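Local coordinates for protein NADPH-dependent aldehyde reductase YqhD (Escherichia coli, PDB 4QGS) that reduces a broad range of short-chain aldehydes to alcohols with NADPH, using a catalytic zinc ion, and works as a homodimer, at residues T210-V215 with W275-L280; N305-T310 with N382-L387. One frame throughout, in Å; residues are numbered along the deposited sequence.

Contact 1 (T210-V215 with W275-L280); sequences TVEQYV and WATHML. With ZN (zinc ion), chain B.
A single carboxylate, that of Glu212, receives three N-H groups from the first turn of helix 276-288 and the residue before it. Its OE2 takes two of them from the same residue: the backbone N of His278 at 2.9 Å, nearly in line with the C-O bond, and the ring ND1 of His278, also at 2.9 Å from OE2. The ring bond uses the anti lone pair of OE2, which lies close to the imidazole plane, so the two bonds together fix the rotation of the ring. On the far side of that ring NE2 binds the zinc ion at 2.1 Å, beside Asp205, His209, His292 and two waters. Glu212 is thus a second-shell residue behind a metal ligand, and the hydrogen-bonded carboxylate would be expected to make the imidazole more electron-rich. This is the all-helical C-terminal domain of the iron-containing alcohol dehydrogenase family, here carrying zinc, with the C-terminal end of helix 196-211 meeting the N-terminal end of helix 276-288. OE1 of Glu212 accepts from the backbone N of Trp275, the N-cap residue, at 2.8 Å; this donor stands well above the carboxylate plane. A turn about CB-CG (chi2 -85°) brings CD of Glu212 round to the start of the helix, while CB lies over one face of the Trp275 indole, 3.7 Å from the centroid of the six-membered ring, a CH-pi contact. The Gln213 side chain crosses the indole at a slant, its CG 3.7 Å from CZ2 of Trp275, and its NE2 bonds to His209 O, the backbone of another zinc ligand. The indole NE1 of Trp275 is held by Gln273.

Contact 2 (N305-T310 with N382-L387); sequences NEKRDT and NHDITL
Asn382 reaches tip to tip with Thr310, its ND2 lying 3.5 Å from Thr310 CB. Here the loop between helices 364-373 and 387-396, which makes a classic beta bulge at Asp384 and Ile385 opposite Leu379, lies against the chain leaving helix 292-306 at the surface of the C-terminal helical domain. A water accepts from Asn382 ND2 and makes a weak bond to Thr310 OG1, while Asn382 OD1 has a weak bond to Lys217. Two residues further on, Asp384 carries the one salt bridge of the contact: Lys307 NZ meets OD2 at 2.8 Å, from well above the carboxylate plane. The same ammonium group donates to a water at 2.8 Å from NZ, and that water in turn donates to the backbone O of Asp384, so Lys307 grips this residue both directly at the side chain and through water at the main chain. The methyl CG2 of Thr310 also approaches OD2 of Asp384, at 4.0 Å. Ile385, the buried residue here and the centre of an inverse gamma turn, adds the apolar part of the contact. The chain of Lys307, the first residue to leave helical geometry after helix 292-306, folds back at its second and third torsions, and its middle crosses the isoleucine side chain at a slant, with Lys307 CD 4.0 Å from Ile385 CG1. An alanine at Lys307 would probably leave the Asp384 carboxylate without its mate and open a gap beside Ile385. The end of the isoleucine touches the same methylene, Ile385 CD1 lying 4.1 Å from Lys307 CD.

How the contacts relate
From the N terminus the chain first builds the parallel sheet with its flanking helices, then enters the helical half. Contact 1 opens around the end of helix 196-211 and closes at the start of helix 276-288, drawing together the ends of a largely helical loop of 59 residues. Helix 292-306 follows, and at its end contact 2 opens, closing after 71 intervening residues at the approach to the last helix, 387-396. The two loops are therefore in series, neither nested nor crossed. Their centres lie 12 Å apart, and they touch where Ala276 CB packs against Ile385 CD1 at 3.7 Å, bringing the loop before helix 387-396 against the start of the helix that supplies His278 to the zinc.

Contact 1 (T210-V215 with W275-L280)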
loop_
_atom_site.group_PDB
_atom_site.type_symbol
_atom_site.label_atom_id
_atom_site.label_comp_id
_atom_site.label_asym_id
_atom_site.label_seq_id
_atom_site.Cartn_x
_atom_site.Cartn_y
_atom_site.Cartn_z
ATOM N N THR A 210 -4.320 -5.770 6.055
ATOM C CA THR A 210 -5.422 -5.963 6.995
ATOM C C THR A 210 -4.972 -6.811 8.188
ATOM O O THR A 210 -5.179 -6.417 9.336
ATOM C CB THR A 210 -6.626 -6.609 6.320
ATOM O OG1 THR A 210 -7.016 -5.799 5.201
ATOM C CG2 THR A 210 -7.819 -6.721 7.324
ATOM N N VAL A 211 -4.342 -7.962 7.944
ATOM C CA VAL A 211 -3.989 -8.815 9.096
ATOM C C VAL A 211 -2.817 -8.264 9.910
ATOM O O VAL A 211 -2.622 -8.669 11.059
ATOM C CB VAL A 211 -3.662 -10.273 8.671
ATOM C CG1 VAL A 211 -4.866 -10.926 7.992
ATOM C CG2 VAL A 211 -2.426 -10.312 7.768
ATOM N N GLU A 212 -2.046 -7.336 9.344
ATOM C CA GLU A 212 -0.986 -6.658 10.101
ATOM C C GLU A 212 -1.588 -5.846 11.242
ATOM O O GLU A 212 -0.896 -5.513 12.202
ATOM C CB GLU A 212 -0.170 -5.724 9.215
ATOM C CG GLU A 212 0.688 -6.428 8.153
ATOM C CD GLU A 212 2.053 -6.895 8.660
ATOM O OE1 GLU A 212 2.179 -7.314 9.838
ATOM O OE2 GLU A 212 3.013 -6.830 7.864
ATOM N N GLN A 213 -2.870 -5.528 11.095
ATOM C CA GLN A 213 -3.587 -4.677 12.046
ATOM C C GLN A 213 -4.707 -5.413 12.773
ATOM O O GLN A 213 -5.500 -4.799 13.508
ATOM C CB GLN A 213 -4.154 -3.462 11.314
ATOM C CG GLN A 213 -3.096 -2.635 10.573
ATOM C CD GLN A 213 -3.710 -1.554 9.697
ATOM O OE1 GLN A 213 -4.009 -0.458 10.169
ATOM N NE2 GLN A 213 -3.875 -1.847 8.407
ATOM N N TYR A 214 -4.779 -6.724 12.591
ATOM C CA TYR A 214 -5.897 -7.492 13.130
ATOM C C TYR A 214 -5.445 -8.805 13.777
ATOM O O TYR A 214 -5.920 -9.160 14.852
ATOM C CB TYR A 214 -6.938 -7.756 12.024
ATOM C CG TYR A 214 -7.946 -8.836 12.351
ATOM C CD1 TYR A 214 -8.935 -8.632 13.321
ATOM C CD2 TYR A 214 -7.909 -10.067 11.702
ATOM C CE1 TYR A 214 -9.850 -9.629 13.620
ATOM C CE2 TYR A 214 -8.822 -11.071 11.993
ATOM C CZ TYR A 214 -9.785 -10.840 12.971
ATOM O OH TYR A 214 -10.689 -11.828 13.266
ATOM N N VAL A 215 -4.530 -9.535 13.145
ATOM C CA VAL A 215 -4.087 -10.785 13.742
ATOM C C VAL A 215 -2.921 -10.451 14.669
ATOM O O VAL A 215 -1.743 -10.621 14.337
ATOM C CB VAL A 215 -3.702 -11.833 12.692
ATOM C CG1 VAL A 215 -3.358 -13.150 13.373
ATOM C CG2 VAL A 215 -4.873 -12.022 11.735
ATOM N N TRP A 275 3.286 -5.422 11.553
ATOM C CA TRP A 275 4.112 -4.954 10.429
ATOM C C TRP A 275 5.433 -5.690 10.306
ATOM O O TRP A 275 6.229 -5.354 9.441
ATOM C CB TRP A 275 4.358 -3.442 10.490
ATOM C CG TRP A 275 3.051 -2.706 10.402
ATOM C CD1 TRP A 275 2.430 -2.019 11.406
ATOM C CD2 TRP A 275 2.174 -2.655 9.274
ATOM N NE1 TRP A 275 1.224 -1.517 10.959
ATOM C CE2 TRP A 275 1.047 -1.897 9.653
ATOM C CE3 TRP A 275 2.238 -3.163 7.969
ATOM C CZ2 TRP A 275 -0.005 -1.638 8.783
ATOM C CZ3 TRP A 275 1.193 -2.911 7.108
ATOM C CH2 TRP A 275 0.087 -2.146 7.517
ATOM N N ALA A 276 5.652 -6.697 11.148
ATOM C CA ALA A 276 6.896 -7.469 11.047
ATOM C C ALA A 276 6.962 -8.241 9.732
ATOM O O ALA A 276 8.046 -8.411 9.161
ATOM C CB ALA A 276 7.038 -8.421 12.223
ATOM N N THR A 277 5.813 -8.714 9.256
ATOM C CA THR A 277 5.772 -9.410 7.957
ATOM C C THR A 277 6.241 -8.473 6.842
ATOM O O THR A 277 7.061 -8.861 5.996
ATOM C CB THR A 277 4.363 -9.954 7.647
ATOM O OG1 THR A 277 4.058 -11.023 8.559
ATOM C CG2 THR A 277 4.267 -10.486 6.192
ATOM N N HIS A 278 5.754 -7.233 6.858
ATOM C CA HIS A 278 6.237 -6.215 5.928
ATOM C C HIS A 278 7.741 -5.940 6.071
ATOM O O HIS A 278 8.443 -5.868 5.064
ATOM C CB HIS A 278 5.437 -4.902 6.082
ATOM C CG HIS A 278 4.286 -4.790 5.126
ATOM N ND1 HIS A 278 3.122 -5.518 5.268
ATOM C CD2 HIS A 278 4.133 -4.070 3.984
ATOM C CE1 HIS A 278 2.304 -5.246 4.264
ATOM N NE2 HIS A 278 2.893 -4.362 3.473
ATOM N N MET A 279 8.241 -5.795 7.301
ATOM C CA MET A 279 9.650 -5.459 7.485
ATOM C C MET A 279 10.561 -6.587 7.000
ATOM O O MET A 279 11.578 -6.327 6.335
ATOM C CB MET A 279 9.936 -5.131 8.954
ATOM C CG MET A 279 9.186 -3.886 9.449
ATOM S SD MET A 279 9.511 -2.405 8.465
ATOM C CE MET A 279 8.032 -2.326 7.468
ATOM N N LEU A 280 10.190 -7.831 7.307
ATOM C CA LEU A 280 10.962 -8.997 6.843
ATOM C C LEU A 280 10.861 -9.141 5.333
ATOM O O LEU A 280 11.847 -9.415 4.645
ATOM C CB LEU A 280 10.473 -10.284 7.512
ATOM C CG LEU A 280 10.790 -10.474 9.007
ATOM C CD1 LEU A 280 10.386 -11.872 9.467
ATOM C CD2 LEU A 280 12.249 -10.246 9.261
HETATM ZN ZN ZN B . 2.237 -3.549 1.589
HETATM O O HOH W 1 2.635 -9.677 10.638
HETATM O O HOH W 2 3.329 -1.805 1.987
HETATM O O HOH W 3 1.709 -2.159 0.034
#

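Contact 2 (N305-T310 with N382-L387)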
loop_
_atom_site.group_PDB
_atom_site.type_symbol
_atom_site.label_atom_id
_atom_site.label_comp_id
_atom_site.label_asym_id
_atom_site.label_seq_id
_atom_site.Cartn_x
_atom_site.Cartn_y
_atom_site.Cartn_z
ATOM N N ASN A 305 3.078 -19.002 12.289
ATOM C CA ASN A 305 3.382 -20.219 13.033
ATOM C C ASN A 305 4.377 -19.943 14.152
ATOM O O ASN A 305 4.239 -20.458 15.263
ATOM C CB ASN A 305 3.933 -21.320 12.123
ATOM C CG ASN A 305 4.383 -22.530 12.916
ATOM O OD1 ASN A 305 3.569 -23.210 13.549
ATOM N ND2 ASN A 305 5.678 -22.784 12.919
ATOM N N GLU A 306 5.364 -19.104 13.866
ATOM C CA GLU A 306 6.370 -18.756 14.854
ATOM C C GLU A 306 5.776 -17.956 16.023
ATOM O O GLU A 306 6.203 -18.101 17.167
ATOM C CB GLU A 306 7.499 -17.966 14.188
ATOM C CG GLU A 306 8.525 -17.409 15.152
ATOM C CD GLU A 306 9.329 -18.497 15.834
ATOM O OE1 GLU A 306 9.563 -19.552 15.203
ATOM O OE2 GLU A 306 9.707 -18.298 17.008
ATOM N N LYS A 307 4.797 -17.115 15.723
ATOM C CA LYS A 307 4.215 -16.231 16.719
ATOM C C LYS A 307 2.852 -16.731 17.186
ATOM O O LYS A 307 2.002 -15.943 17.626
ATOM C CB LYS A 307 4.097 -14.811 16.156
ATOM C CG LYS A 307 5.422 -14.166 15.792
ATOM C CD LYS A 307 6.380 -14.106 16.982
ATOM C CE LYS A 307 5.832 -13.216 18.100
ATOM N NZ LYS A 307 6.594 -13.415 19.377
ATOM N N ARG A 308 2.629 -18.035 17.082
ATOM C CA ARG A 308 1.303 -18.581 17.367
ATOM C C ARG A 308 0.952 -18.456 18.849
ATOM O O ARG A 308 -0.218 -18.514 19.211
ATOM C CB ARG A 308 1.210 -20.041 16.926
ATOM C CG ARG A 308 2.203 -20.967 17.622
ATOM C CD ARG A 308 2.270 -22.294 16.901
ATOM N NE ARG A 308 1.008 -23.016 16.985
ATOM C CZ ARG A 308 0.410 -23.604 15.956
ATOM N NH1 ARG A 308 -0.739 -24.240 16.137
ATOM N NH2 ARG A 308 0.952 -23.558 14.746
ATOM N N ASP A 309 1.964 -18.285 19.695
ATOM C CA ASP A 309 1.730 -18.069 21.123
ATOM C C ASP A 309 1.119 -16.692 21.396
ATOM O O ASP A 309 0.022 -16.591 21.944
ATOM C CB ASP A 309 3.035 -18.218 21.912
ATOM C CG ASP A 309 3.535 -19.642 21.946
ATOM O OD1 ASP A 309 2.700 -20.566 22.065
ATOM O OD2 ASP A 309 4.762 -19.839 21.832
ATOM N N THR A 310 1.831 -15.632 21.033
ATOM C CA THR A 310 1.354 -14.289 21.332
ATOM C C THR A 310 0.138 -13.932 20.484
ATOM O O THR A 310 -0.685 -13.123 20.899
ATOM C CB THR A 310 2.438 -13.221 21.100
ATOM O OG1 THR A 310 2.855 -13.249 19.728
ATOM C CG2 THR A 310 3.647 -13.468 21.986
ATOM N N ASN A 382 4.638 -6.882 19.788
ATOM C CA ASN A 382 5.203 -7.099 21.124
ATOM C C ASN A 382 6.665 -6.698 21.219
ATOM O O ASN A 382 7.302 -6.873 22.267
ATOM C CB ASN A 382 5.053 -8.559 21.527
ATOM C CG ASN A 382 3.609 -8.987 21.594
ATOM O OD1 ASN A 382 2.853 -8.500 22.426
ATOM N ND2 ASN A 382 3.205 -9.868 20.685
ATOM N N HIS A 383 7.193 -6.186 20.110
ATOM C CA HIS A 383 8.582 -5.752 20.029
ATOM C C HIS A 383 9.542 -6.879 20.400
ATOM O O HIS A 383 10.612 -6.628 20.964
ATOM C CB HIS A 383 8.822 -4.537 20.929
ATOM C CG HIS A 383 7.717 -3.527 20.887
ATOM N ND1 HIS A 383 7.439 -2.776 19.766
ATOM C CD2 HIS A 383 6.824 -3.142 21.830
ATOM C CE1 HIS A 383 6.419 -1.973 20.018
ATOM N NE2 HIS A 383 6.027 -2.175 21.263
ATOM N N ASP A 384 9.151 -8.112 20.077
ATOM C CA ASP A 384 9.881 -9.302 20.496
ATOM C C ASP A 384 10.480 -10.125 19.352
ATOM O O ASP A 384 11.059 -11.186 19.584
ATOM C CB ASP A 384 8.970 -10.203 21.336
ATOM C CG ASP A 384 7.703 -10.606 20.608
ATOM O OD1 ASP A 384 7.502 -10.181 19.452
ATOM O OD2 ASP A 384 6.904 -11.366 21.190
ATOM N N ILE A 385 10.351 -9.647 18.120
ATOM C CA ILE A 385 10.914 -10.393 17.000
ATOM C C ILE A 385 12.327 -9.870 16.770
ATOM O O ILE A 385 12.564 -8.925 16.015
ATOM C CB ILE A 385 10.024 -10.293 15.749
ATOM C CG1 ILE A 385 8.651 -10.889 16.068
ATOM C CG2 ILE A 385 10.657 -11.050 14.551
ATOM C CD1 ILE A 385 7.639 -10.799 14.957
ATOM N N THR A 386 13.257 -10.476 17.496
ATOM C CA THR A 386 14.671 -10.137 17.421
ATOM C C THR A 386 15.328 -10.918 16.281
ATOM O O THR A 386 14.664 -11.716 15.624
ATOM C CB THR A 386 15.364 -10.441 18.762
ATOM O OG1 THR A 386 14.939 -11.730 19.210
ATOM C CG2 THR A 386 14.957 -9.413 19.811
ATOM N N LEU A 387 16.620 -10.707 16.044
ATOM C CA LEU A 387 17.260 -11.288 14.852
ATOM C C LEU A 387 17.203 -12.815 14.831
ATOM O O LEU A 387 17.021 -13.416 13.783
ATOM C CB LEU A 387 18.707 -10.821 14.738
ATOM C CG LEU A 387 18.888 -9.338 14.411
ATOM C CD1 LEU A 387 20.367 -8.967 14.426
ATOM C CD2 LEU A 387 18.244 -9.005 13.049
HETATM O O HOH W 4 9.382 -13.446 19.042
HETATM O O HOH W 5 0.577 -10.854 19.671
#